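Local coordinates for protein polymeric immunoglobulin receptor (Mus musculus, PDB 4NOB) that probably binds polymeric immunoglobulins for transport across epithelia, and is represented here by its first V-type immunoglobulin domain, at residues 26-31 with 75-80; 36-41 with 55-60; 89-94 with 110-115. One frame throughout, in Å; residues are numbered along the deposited sequence.

The three contacts sample one V-set sandwich. Interaction 1 joins strands 22-27 and 78-83 of the three-stranded sheet, whereas interactions 2 and 3 both reach the other sheet, through its neighbouring strands 39-44 and 92-98. Each is only partly buried. Interaction 1 has aromatic packing inside and a glycan outside; interaction 2 is mostly polar, with water at its edges; interaction 3 runs from a buried tyrosine to a hydrated magnesium ion. Tyr28 and Phe79 of interaction 1 pack on Lys39 of interaction 2 across the sandwich, and Trp41 of interaction 2 lies against Tyr94 of interaction 3. Interactions 1 and 3 do not touch.

Interaction 1: residues 26-31 with 75-80; sequences CYYPDT and ENNTFV. With NAG (2-acetamido-2-deoxy-beta-D-glucopyranose), chain B; EDO (1,2-ethanediol), chain D.
In the immunoglobulin V-set sandwich, strands B and E meet here as an antiparallel pair, Cys26 opposite Phe79. Cys26 N donates to Phe79 O at 2.9 Å, and Cys26 O accepts from Phe79 N in return. Beyond the strand end, Tyr28 N adds a nearly straight bond (173°) to Asn77 O, 3.1 Å away. That same carbonyl oxygen sits over the centre of the Tyr28 ring. A chi1 of 53° puts CG of Tyr28 between the backbone N and the carbonyl carbon; the ring lies with one face on the Asn77 peptide, and its hydroxyl bonds Asn72. The ring edges of Tyr28 and Phe79 touch, CD2 to CD1, at 3.8 Å. Over one face of Phe79 comes CB of Cys26, a CH-pi contact 4.1 Å from the ring centroid, next to the core disulfide that Cys26 makes with Cys96. Beyond the strands, Arg35 NH1 makes a salt bridge with Asp30 OD1 and a hydrogen bond to Asn77 OD1, so one arginine serves both segments.

The other side of the strands carries the glycan of the sequon Asn76-Asn77-Thr78. Here Tyr27 CD2 lies 3.6 Å from Thr78 CG2, the two side chains running side by side, and Tyr27 OH comes near the acetamido methyl of the sugar. Thr78 OG1 donates to Asn76 OD1 at 2.7 Å, steadying the amide whose ND2 is bonded to C1 of the N-acetylglucosamine.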
loop_
_atom_site.group_PDB
_atom_site.type_symbol
_atom_site.label_atom_id
_atom_site.label_comp_id
_atom_site.label_asym_id
_atom_site.label_seq_id
_atom_site.Cartn_x
_atom_site.Cartn_y
_atom_site.Cartn_z
ATOM N N CYS A 26 -0.831 0.856 7.518
ATOM C CA CYS A 26 -0.143 2.177 7.671
ATOM C C CYS A 26 -0.862 2.961 8.753
ATOM O O CYS A 26 -2.084 3.064 8.784
ATOM C CB CYS A 26 -0.029 2.905 6.387
ATOM S SG CYS A 26 1.225 2.009 5.307
ATOM N N TYR A 27 -0.055 3.608 9.627
ATOM C CA TYR A 27 -0.460 4.396 10.761
ATOM C C TYR A 27 -0.235 5.868 10.452
ATOM O O TYR A 27 0.768 6.241 9.864
ATOM C CB TYR A 27 0.428 4.061 11.946
ATOM C CG TYR A 27 0.292 2.664 12.462
ATOM C CD1 TYR A 27 1.035 1.635 11.896
ATOM C CD2 TYR A 27 -0.454 2.373 13.559
ATOM C CE1 TYR A 27 0.939 0.290 12.428
ATOM C CE2 TYR A 27 -0.532 1.089 14.049
ATOM C CZ TYR A 27 0.183 0.082 13.475
ATOM O OH TYR A 27 0.133 -1.212 14.122
ATOM N N TYR A 28 -1.215 6.683 10.853
ATOM C CA TYR A 28 -1.110 8.123 10.606
ATOM C C TYR A 28 -1.358 8.905 11.897
ATOM O O TYR A 28 -1.789 8.345 12.927
ATOM C CB TYR A 28 -2.017 8.529 9.456
ATOM C CG TYR A 28 -3.459 8.108 9.566
ATOM C CD1 TYR A 28 -4.356 8.790 10.375
ATOM C CD2 TYR A 28 -3.948 7.057 8.793
ATOM C CE1 TYR A 28 -5.686 8.420 10.427
ATOM C CE2 TYR A 28 -5.283 6.717 8.837
ATOM C CZ TYR A 28 -6.123 7.409 9.627
ATOM O OH TYR A 28 -7.447 7.061 9.659
ATOM N N PRO A 29 -1.076 10.212 11.902
ATOM C CA PRO A 29 -1.236 10.947 13.158
ATOM C C PRO A 29 -2.740 11.075 13.547
ATOM O O PRO A 29 -3.629 11.133 12.697
ATOM C CB PRO A 29 -0.630 12.269 12.851
ATOM C CG PRO A 29 0.292 12.013 11.703
ATOM C CD PRO A 29 -0.438 11.064 10.859
ATOM N N ASP A 30 -2.970 11.184 14.846
ATOM C CA ASP A 30 -4.294 11.297 15.424
ATOM C C ASP A 30 -4.823 12.712 15.291
ATOM O O ASP A 30 -4.724 13.522 16.247
ATOM C CB ASP A 30 -4.108 10.895 16.899
ATOM C CG ASP A 30 -5.359 10.987 17.773
ATOM O OD1 ASP A 30 -6.472 11.290 17.316
ATOM O OD2 ASP A 30 -5.074 10.801 19.020
ATOM N N THR A 31 -5.311 13.039 14.123
ATOM C CA THR A 31 -6.014 14.284 13.846
ATOM C C THR A 31 -7.192 14.063 12.959
ATOM O O THR A 31 -7.231 13.094 12.164
ATOM C CB THR A 31 -5.114 15.379 13.220
ATOM O OG1 THR A 31 -4.926 15.202 11.813
ATOM C CG2 THR A 31 -3.815 15.591 13.999
ATOM N N GLU A 75 -11.162 4.821 13.433
ATOM C CA GLU A 75 -11.325 4.476 14.860
ATOM C C GLU A 75 -10.016 4.146 15.526
ATOM O O GLU A 75 -9.916 4.265 16.731
ATOM C CB GLU A 75 -12.289 3.338 15.028
ATOM C CG GLU A 75 -11.931 2.079 14.316
ATOM C CD GLU A 75 -12.685 1.901 12.998
ATOM O OE1 GLU A 75 -12.677 2.801 12.110
ATOM O OE2 GLU A 75 -13.319 0.799 12.883
ATOM N N ASN A 76 -8.945 3.829 14.773
ATOM C CA ASN A 76 -7.645 3.643 15.349
ATOM C C ASN A 76 -6.513 4.319 14.590
ATOM O O ASN A 76 -5.349 4.015 14.773
ATOM C CB ASN A 76 -7.313 2.191 15.640
ATOM C CG ASN A 76 -7.431 1.326 14.428
ATOM O OD1 ASN A 76 -7.255 1.753 13.330
ATOM N ND2 ASN A 76 -7.654 0.015 14.674
ATOM N N ASN A 77 -6.906 5.273 13.735
ATOM C CA ASN A 77 -5.942 6.077 12.991
ATOM C C ASN A 77 -5.008 5.241 12.111
ATOM O O ASN A 77 -3.793 5.468 12.076
ATOM C CB ASN A 77 -5.179 7.028 13.911
ATOM C CG ASN A 77 -6.121 7.864 14.698
ATOM O OD1 ASN A 77 -6.990 8.524 14.105
ATOM N ND2 ASN A 77 -5.932 7.947 15.993
ATOM N N THR A 78 -5.558 4.251 11.424
ATOM C CA THR A 78 -4.830 3.465 10.481
ATOM C C THR A 78 -5.620 3.289 9.199
ATOM O O THR A 78 -6.819 3.513 9.168
ATOM C CB THR A 78 -4.518 2.029 10.994
ATOM O OG1 THR A 78 -5.695 1.232 11.127
ATOM C CG2 THR A 78 -3.801 2.106 12.325
ATOM N N PHE A 79 -4.929 2.838 8.171
ATOM C CA PHE A 79 -5.609 2.226 7.007
ATOM C C PHE A 79 -4.847 1.004 6.551
ATOM O O PHE A 79 -3.676 0.828 6.906
ATOM C CB PHE A 79 -5.785 3.230 5.812
ATOM C CG PHE A 79 -4.533 3.776 5.159
ATOM C CD1 PHE A 79 -3.820 4.797 5.769
ATOM C CD2 PHE A 79 -4.128 3.322 3.868
ATOM C CE1 PHE A 79 -2.668 5.301 5.157
ATOM C CE2 PHE A 79 -3.019 3.886 3.293
ATOM C CZ PHE A 79 -2.349 4.863 3.899
ATOM N N VAL A 80 -5.552 0.119 5.865
ATOM C CA VAL A 80 -5.008 -1.177 5.450
ATOM C C VAL A 80 -5.114 -1.312 3.927
ATOM O O VAL A 80 -6.160 -0.947 3.364
ATOM C CB VAL A 80 -5.664 -2.313 6.175
ATOM C CG1 VAL A 80 -5.082 -3.630 5.799
ATOM C CG2 VAL A 80 -5.590 -2.122 7.650
HETATM C C1 NAG B . -7.875 -0.997 13.688
HETATM C C2 NAG B . -7.086 -2.262 13.985
HETATM C C3 NAG B . -7.565 -3.439 13.125
HETATM C C4 NAG B . -9.050 -3.590 13.296
HETATM C C5 NAG B . -9.664 -2.245 12.922
HETATM C C6 NAG B . -11.209 -2.295 13.049
HETATM C C7 NAG B . -4.714 -1.984 14.621
HETATM C C8 NAG B . -3.287 -1.705 14.153
HETATM N N2 NAG B . -5.681 -1.955 13.690
HETATM O O3 NAG B . -6.928 -4.636 13.622
HETATM O O4 NAG B . -9.612 -4.621 12.421
HETATM O O5 NAG B . -9.247 -1.272 13.859
HETATM O O6 NAG B . -11.569 -2.721 14.390
HETATM O O7 NAG B . -4.958 -2.127 15.832
HETATM C C1 EDO D . -3.698 0.952 16.483
HETATM O O1 EDO D . -4.597 0.652 17.566
HETATM C C2 EDO D . -2.919 2.256 16.680
HETATM O O2 EDO D . -3.798 3.320 16.898
#

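Interaction 2: residues 36-41 with 55-60; sequences HTRKYW and SSNGYL
Arg38 lays its chain across the side chain of Asn57 at about a right angle, and its atoms can be followed outward one by one. CB is only loosely near Asn57 OD1. With CG anti to the backbone N (chi1 174°) and the chain extended as far as NE, the methylenes close in on that oxygen: CG is 3.6 Å from OD1 of Asn57, and CD meets OD1 of Asn57 at 3.2 Å. This approach is at the edge of the guanidinium, near its plane, and the amide plane is turned only 24° from it. Arg38 NE is still near Asn57 OD1 (3.6 Å), has Ser55 CB a little farther off, and makes a weak bond to a water that also bonds Ser55 OG. At the tip, NH1 goes to Gly99 O and NH2 to Thr52 OG1, while CB of Tyr40 lies over one guanidinium face.

The bonds that hold the segments together come one residue later. Lys39 N points straight at Ser56 OG (2.9 Å, 179°), and Ser56 N returns a bond of 2.9 Å to Lys39 O. Ser56 thus grips both backbone polar groups of Lys39, one by its hydroxyl and one by its amide. The Lys39 chain, bent at chi2 and chi4, turns back so that NZ reaches Thr37 O at 2.7 Å; Arg35 O and a water are further partners.

From Ser55 the chain turns through Ser56 and Asn57, and Gly58 N bonds Ser55 O. Opposite Ser55 stand two residues, Gly58 and Tyr59, which makes a G1 beta bulge closing the hairpin turn after strand C', in the place that CDR2 takes in antibody V domains, judging by the strand order.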
loop_
_atom_site.group_PDB
_atom_site.type_symbol
_atom_site.label_atom_id
_atom_site.label_comp_id
_atom_site.label_asym_id
_atom_site.label_seq_id
_atom_site.Cartn_x
_atom_site.Cartn_y
_atom_site.Cartn_z
ATOM N N HIS A 36 -9.806 11.966 7.772
ATOM C CA HIS A 36 -10.712 12.180 6.668
ATOM C C HIS A 36 -10.060 12.466 5.333
ATOM O O HIS A 36 -10.787 12.448 4.344
ATOM C CB HIS A 36 -11.654 13.340 7.023
ATOM C CG HIS A 36 -12.439 13.060 8.265
ATOM N ND1 HIS A 36 -13.398 12.061 8.313
ATOM C CD2 HIS A 36 -12.311 13.505 9.538
ATOM C CE1 HIS A 36 -13.886 11.973 9.547
ATOM N NE2 HIS A 36 -13.239 12.847 10.307
ATOM N N THR A 37 -8.756 12.587 5.252
ATOM C CA THR A 37 -8.059 12.937 4.022
ATOM C C THR A 37 -7.953 11.741 3.118
ATOM O O THR A 37 -8.129 10.575 3.553
ATOM C CB THR A 37 -6.742 13.587 4.284
ATOM O OG1 THR A 37 -6.351 14.320 3.087
ATOM C CG2 THR A 37 -5.669 12.666 4.726
ATOM N N ARG A 38 -7.592 11.978 1.860
ATOM C CA ARG A 38 -7.320 10.892 0.895
ATOM C C ARG A 38 -6.173 10.000 1.399
ATOM O O ARG A 38 -5.140 10.482 1.880
ATOM C CB ARG A 38 -6.961 11.488 -0.459
ATOM C CG ARG A 38 -6.514 10.508 -1.499
ATOM C CD ARG A 38 -6.248 11.227 -2.790
ATOM N NE ARG A 38 -5.702 10.347 -3.870
ATOM C CZ ARG A 38 -4.411 10.170 -4.129
ATOM N NH1 ARG A 38 -3.424 10.836 -3.548
ATOM N NH2 ARG A 38 -4.127 9.361 -5.149
ATOM N N LYS A 39 -6.373 8.692 1.319
ATOM C CA LYS A 39 -5.343 7.715 1.524
ATOM C C LYS A 39 -4.999 7.086 0.214
ATOM O O LYS A 39 -5.854 6.843 -0.649
ATOM C CB LYS A 39 -5.850 6.596 2.433
ATOM C CG LYS A 39 -6.644 6.982 3.646
ATOM C CD LYS A 39 -5.970 7.849 4.638
ATOM C CE LYS A 39 -6.707 8.214 5.903
ATOM N NZ LYS A 39 -8.013 8.833 5.614
ATOM N N TYR A 40 -3.725 6.686 0.064
ATOM C CA TYR A 40 -3.289 6.047 -1.202
ATOM C C TYR A 40 -2.216 5.005 -0.985
ATOM O O TYR A 40 -1.481 5.026 -0.003
ATOM C CB TYR A 40 -2.820 7.104 -2.231
ATOM C CG TYR A 40 -1.626 7.882 -1.818
ATOM C CD1 TYR A 40 -0.326 7.380 -1.962
ATOM C CD2 TYR A 40 -1.722 9.118 -1.194
ATOM C CE1 TYR A 40 0.764 8.095 -1.526
ATOM C CE2 TYR A 40 -0.618 9.791 -0.759
ATOM C CZ TYR A 40 0.643 9.268 -0.912
ATOM O OH TYR A 40 1.802 9.972 -0.553
ATOM N N TRP A 41 -2.084 4.156 -1.997
ATOM C CA TRP A 41 -1.028 3.189 -2.161
ATOM C C TRP A 41 -0.551 3.417 -3.600
ATOM O O TRP A 41 -1.318 3.313 -4.535
ATOM C CB TRP A 41 -1.529 1.791 -1.956
ATOM C CG TRP A 41 -0.618 0.656 -2.257
ATOM C CD1 TRP A 41 -0.743 -0.203 -3.316
ATOM C CD2 TRP A 41 0.525 0.203 -1.504
ATOM N NE1 TRP A 41 0.247 -1.156 -3.304
ATOM C CE2 TRP A 41 1.008 -0.956 -2.153
ATOM C CE3 TRP A 41 1.160 0.646 -0.342
ATOM C CZ2 TRP A 41 2.085 -1.696 -1.676
ATOM C CZ3 TRP A 41 2.218 -0.090 0.122
ATOM C CH2 TRP A 41 2.656 -1.249 -0.544
ATOM N N SER A 55 -6.824 4.075 -4.070
ATOM C CA SER A 55 -6.967 5.140 -3.159
ATOM C C SER A 55 -8.366 5.097 -2.494
ATOM O O SER A 55 -9.321 4.480 -3.051
ATOM C CB SER A 55 -6.705 6.495 -3.845
ATOM O OG SER A 55 -7.920 6.818 -4.587
ATOM N N SER A 56 -8.484 5.816 -1.411
ATOM C CA SER A 56 -9.716 5.900 -0.633
ATOM C C SER A 56 -10.815 6.700 -1.363
ATOM O O SER A 56 -11.963 6.685 -0.851
ATOM C CB SER A 56 -9.512 6.461 0.767
ATOM O OG SER A 56 -9.024 7.795 0.702
ATOM N N ASN A 57 -10.528 7.397 -2.474
ATOM C CA ASN A 57 -11.604 8.012 -3.258
ATOM C C ASN A 57 -12.244 6.912 -4.097
ATOM O O ASN A 57 -13.178 7.197 -4.873
ATOM C CB ASN A 57 -11.027 9.077 -4.157
ATOM C CG ASN A 57 -10.389 10.250 -3.407
ATOM O OD1 ASN A 57 -9.269 10.725 -3.754
ATOM N ND2 ASN A 57 -11.077 10.727 -2.382
ATOM N N GLY A 58 -11.845 5.658 -3.981
ATOM C CA GLY A 58 -12.403 4.632 -4.840
ATOM C C GLY A 58 -11.685 4.444 -6.158
ATOM O O GLY A 58 -12.282 3.861 -7.066
ATOM N N TYR A 59 -10.453 4.822 -6.316
ATOM C CA TYR A 59 -9.721 4.595 -7.538
ATOM C C TYR A 59 -8.977 3.276 -7.457
ATOM O O TYR A 59 -8.421 2.960 -6.380
ATOM C CB TYR A 59 -8.661 5.699 -7.795
ATOM C CG TYR A 59 -7.792 5.446 -8.948
ATOM C CD1 TYR A 59 -8.254 5.705 -10.230
ATOM C CD2 TYR A 59 -6.533 4.824 -8.828
ATOM C CE1 TYR A 59 -7.427 5.450 -11.317
ATOM C CE2 TYR A 59 -5.757 4.496 -9.885
ATOM C CZ TYR A 59 -6.179 4.834 -11.134
ATOM O OH TYR A 59 -5.425 4.480 -12.220
ATOM N N LEU A 60 -9.000 2.528 -8.547
ATOM C CA LEU A 60 -8.301 1.288 -8.655
ATOM C C LEU A 60 -7.585 1.153 -9.971
ATOM O O LEU A 60 -8.228 1.307 -11.014
ATOM C CB LEU A 60 -9.220 0.078 -8.453
ATOM C CG LEU A 60 -8.595 -1.335 -8.245
ATOM C CD1 LEU A 60 -7.937 -1.314 -6.844
ATOM C CD2 LEU A 60 -9.610 -2.432 -8.360
HETATM O O HOH W 1 -7.173 8.920 -6.506
HETATM O O HOH W 2 -10.121 7.689 3.923
#

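Interaction 3: residues 89-94 with 110-115; sequences DDTGSY and SLEVSQ. With MG (magnesium ion), chain C; EDO (1,2-ethanediol), chain E.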
loop_
_atom_site.group_PDB
_atom_site.type_symbol
_atom_site.label_atom_id
_atom_site.label_comp_id
_atom_site.label_asym_id
_atom_site.label_seq_id
_atom_site.Cartn_x
_atom_site.Cartn_y
_atom_site.Cartn_z
ATOM N N ASP A 89 5.821 -10.186 -10.306
ATOM C CA ASP A 89 5.695 -8.877 -10.954
ATOM C C ASP A 89 5.199 -7.753 -9.983
ATOM O O ASP A 89 5.371 -6.568 -10.261
ATOM C CB ASP A 89 4.833 -8.959 -12.220
ATOM C CG ASP A 89 5.449 -9.827 -13.283
ATOM O OD1 ASP A 89 6.639 -10.091 -13.243
ATOM O OD2 ASP A 89 4.655 -10.202 -14.163
ATOM N N ASP A 90 4.677 -8.137 -8.850
ATOM C CA ASP A 90 4.309 -7.188 -7.751
ATOM C C ASP A 90 5.523 -6.717 -6.950
ATOM O O ASP A 90 5.427 -5.719 -6.221
ATOM C CB ASP A 90 3.300 -7.780 -6.842
ATOM C CG ASP A 90 1.939 -7.954 -7.505
ATOM O OD1 ASP A 90 1.381 -6.888 -7.960
ATOM O OD2 ASP A 90 1.420 -9.084 -7.630
ATOM N N THR A 91 6.677 -7.352 -7.083
ATOM C CA THR A 91 7.907 -6.881 -6.401
ATOM C C THR A 91 8.152 -5.456 -6.804
ATOM O O THR A 91 8.112 -5.161 -7.967
ATOM C CB THR A 91 9.099 -7.789 -6.784
ATOM O OG1 THR A 91 8.814 -9.135 -6.317
ATOM C CG2 THR A 91 10.346 -7.291 -6.253
ATOM N N GLY A 92 8.462 -4.646 -5.840
ATOM C CA GLY A 92 8.755 -3.243 -6.168
ATOM C C GLY A 92 8.842 -2.422 -4.889
ATOM O O GLY A 92 8.775 -2.881 -3.758
ATOM N N SER A 93 8.973 -1.137 -5.163
ATOM C CA SER A 93 9.093 -0.044 -4.160
ATOM C C SER A 93 7.796 0.755 -4.230
ATOM O O SER A 93 7.389 1.192 -5.288
ATOM C CB SER A 93 10.265 0.877 -4.498
ATOM O OG SER A 93 11.476 0.149 -4.406
ATOM N N TYR A 94 7.131 0.825 -3.087
ATOM C CA TYR A 94 5.805 1.445 -2.926
ATOM C C TYR A 94 5.796 2.488 -1.838
ATOM O O TYR A 94 6.697 2.565 -0.994
ATOM C CB TYR A 94 4.769 0.335 -2.617
ATOM C CG TYR A 94 4.608 -0.696 -3.695
ATOM C CD1 TYR A 94 5.461 -1.764 -3.792
ATOM C CD2 TYR A 94 3.574 -0.618 -4.577
ATOM C CE1 TYR A 94 5.324 -2.706 -4.821
ATOM C CE2 TYR A 94 3.385 -1.587 -5.573
ATOM C CZ TYR A 94 4.253 -2.640 -5.675
ATOM O OH TYR A 94 4.028 -3.618 -6.638
ATOM N N SER A 110 8.916 -1.716 0.838
ATOM C CA SER A 110 9.509 -2.536 -0.171
ATOM C C SER A 110 8.770 -3.881 -0.146
ATOM O O SER A 110 8.645 -4.553 0.882
ATOM C CB SER A 110 10.933 -2.753 0.220
ATOM O OG SER A 110 11.560 -3.767 -0.559
ATOM N N LEU A 111 8.166 -4.236 -1.293
ATOM C CA LEU A 111 7.422 -5.493 -1.360
ATOM C C LEU A 111 8.269 -6.465 -2.197
ATOM O O LEU A 111 8.608 -6.155 -3.348
ATOM C CB LEU A 111 6.059 -5.243 -2.016
ATOM C CG LEU A 111 5.184 -6.446 -2.278
ATOM C CD1 LEU A 111 4.879 -7.225 -1.020
ATOM C CD2 LEU A 111 3.913 -6.010 -3.032
ATOM N N GLU A 112 8.557 -7.630 -1.639
ATOM C CA GLU A 112 9.275 -8.666 -2.348
ATOM C C GLU A 112 8.359 -9.864 -2.475
ATOM O O GLU A 112 7.940 -10.422 -1.454
ATOM C CB GLU A 112 10.566 -9.118 -1.647
ATOM C CG GLU A 112 11.122 -10.428 -2.263
ATOM C CD GLU A 112 11.647 -10.356 -3.728
ATOM O OE1 GLU A 112 11.995 -9.244 -4.213
ATOM O OE2 GLU A 112 11.750 -11.464 -4.380
ATOM N N VAL A 113 8.079 -10.281 -3.672
ATOM C CA VAL A 113 7.288 -11.475 -3.892
ATOM C C VAL A 113 8.211 -12.507 -4.600
ATOM O O VAL A 113 8.577 -12.330 -5.738
ATOM C CB VAL A 113 6.038 -11.233 -4.735
ATOM C CG1 VAL A 113 5.235 -12.490 -4.945
ATOM C CG2 VAL A 113 5.167 -10.165 -4.127
ATOM N N SER A 114 8.516 -13.565 -3.862
ATOM C CA SER A 114 9.426 -14.562 -4.405
ATOM C C SER A 114 8.691 -15.749 -5.014
ATOM O O SER A 114 7.469 -15.964 -4.837
ATOM C CB SER A 114 10.273 -15.059 -3.322
ATOM O OG SER A 114 10.994 -13.968 -2.725
ATOM N N GLN A 115 9.423 -16.498 -5.836
ATOM C CA GLN A 115 8.888 -17.649 -6.506
ATOM C C GLN A 115 8.489 -18.658 -5.414
ATOM O O GLN A 115 9.023 -18.724 -4.324
ATOM C CB GLN A 115 9.964 -18.209 -7.457
ATOM C CG GLN A 115 11.158 -18.844 -6.773
ATOM C CD GLN A 115 12.331 -18.949 -7.689
ATOM O OE1 GLN A 115 12.690 -20.047 -8.187
ATOM N NE2 GLN A 115 12.948 -17.851 -7.873
HETATM MG MG MG C . 12.648 -11.924 -6.253
HETATM C C1 EDO E . 1.100 -4.271 -10.242
HETATM O O1 EDO E . 2.361 -4.974 -10.241
HETATM C C2 EDO E . 1.320 -2.980 -9.574
HETATM O O2 EDO E . 2.239 -2.173 -10.319
HETATM O O HOH W 3 12.044 -1.696 -2.553
HETATM O O HOH W 4 12.641 -10.011 -6.802
HETATM O O HOH W 5 10.991 -12.490 -7.118
HETATM O O HOH W 6 12.844 -13.812 -5.334
HETATM O O HOH W 7 14.531 -11.700 -5.261
#
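Ser110 and Leu111 of strand G pair antiparallel with Ser93 and Gly92 of strand F, forming the F-G hairpin of the V-set domain beside its tyrosine corner. Ser110 takes the non-hydrogen-bonded position opposite Ser93, and one water bridges the two hydroxyls. Leu111 closes the hydrogen-bonded pair: its N donates to Gly92 O and its O accepts from Gly92 N, both at 2.9 Å. Leu111 CB is directed to the inner face of the sheet, and CG, anti to the backbone N (chi1 175°), carries the branch toward Asp90. Leu111 CB lies 3.9 Å from Tyr94 CE1, and Leu111 CD2 comes within 3.5 Å of Asp90 O. Asp90 O also accepts from Tyr94 OH at 2.6 Å, the bond that defines the tyrosine corner in the Asp-x-Gly-x-Tyr-x-Cys sequence of immunoglobulin domains. Asp90 itself reaches Arg67 in a salt bridge and Thr87 N in a hydrogen bond.

Glu112 faces the other way, side by side with Thr91, whose CG2 meets OE1 of Glu112 at 3.3 Å. Next, Val113 N donates to Thr91 OG1 (3.0 Å, 164°), so a side-chain oxygen takes over where the backbone pairing stops; Thr91 OG1 is also bonded to Gln88 O. Val113 turns back inward, its CG2 loosely against Asp90 CB.

Outside, a magnesium ion is held by Glu112 and four waters. One of these waters donates to Val113 O and another to Glu112 OE1, while the direct protein ligand is Glu112 OE2, 2.1 Å from the magnesium.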